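Local coordinates for protein phiAB6 tailspike (Unidentified phage, PDB 5JS4) that probably fragments the exopolysaccharide of Acinetobacter baumannii, acting as the trimeric beta-helical tailspike of a bacteriophage, at residues A[526-531]-A[535-540]. Numbering follows the deposited sequence.
Sequences GISIVN and KAKMLM
The carbonyl oxygen of I527 is gripped by M540 N at 2.7 Å, in a bond bent little from linear (170° at the hydrogen), and is also met by a C-H of L539 CA. M540 O returns the bond to I527 N at 3.1 Å, and the more bent couple between I529 and M538 repeats this hydrogen-bonded pair two residues on. The ladder illustrates how an antiparallel beta hairpin is zipped: S528 and L539, a non-hydrogen-bonded pair, stand between the two couples, with S528 CA 3.1 Å from M538 O. Toward the turn the strands part, and a water links them, accepting from N531 N and lying 2.6 Å from A536 O, to which it can donate.

On one face K537 lies along V530 and S528. It leaves the strand with CG turned away from N (chi1 -178°) and stays extended to NZ, so that its aliphatic chain passes obliquely across V530, CG lying 3.8 Å from V530 CB, and brings CE to within 3.6 Å of S528 OG. NZ is held by L509 O and S506 O. On the other face I527 and M540 run side by side, and a bend at M540 chi3 (89°) turns CE toward I527 CD1, 3.8 Å away.

N531 ND2 donates a hydrogen bond to a malonic acid molecule, probably from the crystallisation liquor. Strand 519-523 flanks 526-530 and strand 544-547 flanks 537-541, continuing the antiparallel run that follows the parallel coils of the beta-helix, while the I527 face packs against both other subunits, I527 meeting I527 of each.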
ATOM      1  N   GLY A 526       8.876   3.005 -11.637  1.00 12.74           N
ATOM      2  CA  GLY A 526       8.624   4.436 -11.734  1.00 11.93           C
ATOM      3  C   GLY A 526       7.443   4.889 -10.905  1.00 11.13           C
ATOM      4  O   GLY A 526       6.660   4.076 -10.401  1.00 10.60           O
ATOM      5  N   ILE A 527       7.337   6.204 -10.759  1.00 10.88           N
ATOM      6  CA  ILE A 527       6.225   6.837 -10.074  1.00 11.38           C
ATOM      7  C   ILE A 527       5.537   7.713 -11.107  1.00 10.68           C
ATOM      8  O   ILE A 527       6.139   8.658 -11.608  1.00 10.24           O
ATOM      9  CB  ILE A 527       6.726   7.717  -8.915  1.00 12.96           C
ATOM     10  CG1 ILE A 527       7.504   6.875  -7.895  1.00 14.00           C
ATOM     11  CG2 ILE A 527       5.563   8.442  -8.252  1.00 13.83           C
ATOM     12  CD1 ILE A 527       8.555   7.668  -7.148  1.00 15.53           C
ATOM     13  N   SER A 528       4.289   7.401 -11.439  1.00 10.34           N
ATOM     14  CA  SER A 528       3.598   8.130 -12.494  1.00 10.46           C
ATOM     15  C   SER A 528       2.151   8.402 -12.160  1.00 10.14           C
ATOM     16  O   SER A 528       1.576   7.794 -11.256  1.00 10.26           O
ATOM     17  CB  SER A 528       3.659   7.358 -13.813  1.00 11.21           C
ATOM     18  OG  SER A 528       2.802   6.232 -13.773  1.00 12.49           O
ATOM     19  N   ILE A 529       1.564   9.315 -12.921  1.00  9.85           N
ATOM     20  CA  ILE A 529       0.163   9.655 -12.762  1.00  9.76           C
ATOM     21  C   ILE A 529      -0.399  10.130 -14.103  1.00 10.17           C
ATOM     22  O   ILE A 529       0.251  10.890 -14.826  1.00 10.06           O
ATOM     23  CB  ILE A 529      -0.026  10.687 -11.621  1.00 10.14           C
ATOM     24  CG1 ILE A 529      -1.515  10.882 -11.314  1.00 10.39           C
ATOM     25  CG2 ILE A 529       0.677  12.002 -11.941  1.00 10.02           C
ATOM     26  CD1 ILE A 529      -1.768  11.532  -9.970  1.00 10.90           C
ATOM     27  N   VAL A 530      -1.601   9.650 -14.425  1.00 10.31           N
ATOM     28  CA  VAL A 530      -2.234   9.876 -15.721  1.00 10.39           C
ATOM     29  C   VAL A 530      -3.748   9.846 -15.530  1.00 10.99           C
ATOM     30  O   VAL A 530      -4.247   9.149 -14.646  1.00 11.51           O
ATOM     31  CB  VAL A 530      -1.799   8.788 -16.742  1.00 10.63           C
ATOM     32  CG1 VAL A 530      -2.344   7.414 -16.369  1.00 10.91           C
ATOM     33  CG2 VAL A 530      -2.210   9.156 -18.159  1.00 10.59           C
ATOM     34  N   ASN A 531      -4.468  10.610 -16.346  1.00 11.78           N
ATOM     35  CA  ASN A 531      -5.927  10.525 -16.401  1.00 12.12           C
ATOM     36  C   ASN A 531      -6.363   9.775 -17.652  1.00 12.55           C
ATOM     37  O   ASN A 531      -5.621   9.706 -18.632  1.00 12.57           O
ATOM     38  CB  ASN A 531      -6.549  11.920 -16.384  1.00 13.21           C
ATOM     39  CG  ASN A 531      -6.337  12.640 -15.065  1.00 14.40           C
ATOM     40  OD1 ASN A 531      -5.741  13.715 -15.021  1.00 17.01           O
ATOM     41  ND2 ASN A 531      -6.822  12.049 -13.983  1.00 16.98           N
ATOM     42  N   LYS A 535      -3.773  13.208 -22.731  1.00 12.16           N
ATOM     43  CA  LYS A 535      -2.394  12.794 -23.015  1.00 11.88           C
ATOM     44  C   LYS A 535      -1.411  13.072 -21.869  1.00 11.32           C
ATOM     45  O   LYS A 535      -0.329  12.489 -21.823  1.00 11.86           O
ATOM     46  CB  LYS A 535      -1.908  13.507 -24.288  1.00 12.33           C
ATOM     47  CG  LYS A 535      -0.617  12.974 -24.895  1.00 12.91           C
ATOM     48  CD  LYS A 535      -0.802  11.611 -25.542  1.00 13.36           C
ATOM     49  CE  LYS A 535       0.436  11.179 -26.313  1.00 13.29           C
ATOM     50  NZ  LYS A 535       1.579  10.789 -25.440  1.00 12.82           N
ATOM     51  N   ALA A 536      -1.771  13.962 -20.950  1.00 11.02           N
ATOM     52  CA  ALA A 536      -0.852  14.335 -19.871  1.00 10.54           C
ATOM     53  C   ALA A 536      -0.469  13.135 -19.004  1.00 10.57           C
ATOM     54  O   ALA A 536      -1.322  12.358 -18.583  1.00 11.21           O
ATOM     55  CB  ALA A 536      -1.455  15.430 -19.009  1.00 10.48           C
ATOM     56  N   LYS A 537       0.826  12.979 -18.759  1.00 10.29           N
ATOM     57  CA  LYS A 537       1.316  11.973 -17.827  1.00 10.07           C
ATOM     58  C   LYS A 537       2.677  12.418 -17.327  1.00  9.85           C
ATOM     59  O   LYS A 537       3.533  12.801 -18.123  1.00 10.49           O
ATOM     60  CB  LYS A 537       1.426  10.596 -18.496  1.00 10.51           C
ATOM     61  CG  LYS A 537       1.893   9.478 -17.563  1.00 10.51           C
ATOM     62  CD  LYS A 537       1.765   8.100 -18.200  1.00 11.16           C
ATOM     63  CE  LYS A 537       2.141   6.992 -17.227  1.00 11.22           C
ATOM     64  NZ  LYS A 537       2.038   5.633 -17.829  1.00 11.39           N
ATOM     65  N   MET A 538       2.864  12.387 -16.011  1.00 10.04           N
ATOM     66  CA  MET A 538       4.166  12.668 -15.420  1.00 10.27           C
ATOM     67  C   MET A 538       4.728  11.391 -14.829  1.00  9.95           C
ATOM     68  O   MET A 538       3.991  10.590 -14.255  1.00 10.23           O
ATOM     69  CB  MET A 538       4.067  13.736 -14.327  1.00 11.04           C
ATOM     70  CG  MET A 538       3.977  15.165 -14.836  1.00 12.36           C
ATOM     71  SD  MET A 538       5.323  15.714 -15.907  1.00 14.30           S
ATOM     72  CE  MET A 538       6.749  15.469 -14.864  1.00 15.54           C
ATOM     73  N   LEU A 539       6.039  11.231 -14.976  1.00  9.82           N
ATOM     74  CA  LEU A 539       6.769  10.059 -14.522  1.00 10.57           C
ATOM     75  C   LEU A 539       8.058  10.512 -13.836  1.00 10.49           C
ATOM     76  O   LEU A 539       8.803  11.313 -14.400  1.00 10.44           O
ATOM     77  CB  LEU A 539       7.089   9.168 -15.724  1.00 10.83           C
ATOM     78  CG  LEU A 539       8.097   8.029 -15.570  1.00 11.51           C
ATOM     79  CD1 LEU A 539       7.639   7.020 -14.532  1.00 11.55           C
ATOM     80  CD2 LEU A 539       8.311   7.352 -16.913  1.00 12.00           C
ATOM     81  N   MET A 540       8.294  10.027 -12.616  1.00 10.77           N
ATOM     82  CA  MET A 540       9.568  10.234 -11.921  1.00 10.93           C
ATOM     83  C   MET A 540      10.348   8.918 -11.902  1.00 10.76           C
ATOM     84  O   MET A 540       9.806   7.865 -11.547  1.00 10.49           O
ATOM     85  CB  MET A 540       9.379  10.781 -10.492  1.00 12.98           C
ATOM     86  CG  MET A 540      10.701  11.194  -9.845  1.00 15.08           C
ATOM     87  SD  MET A 540      10.623  12.215  -8.357  1.00 20.42           S
ATOM     88  CE  MET A 540      10.549  10.946  -7.095  1.00 21.67           C
TER
HETATM   89  O   HOH W   1      -3.922  12.428 -18.513  1.00 11.99           O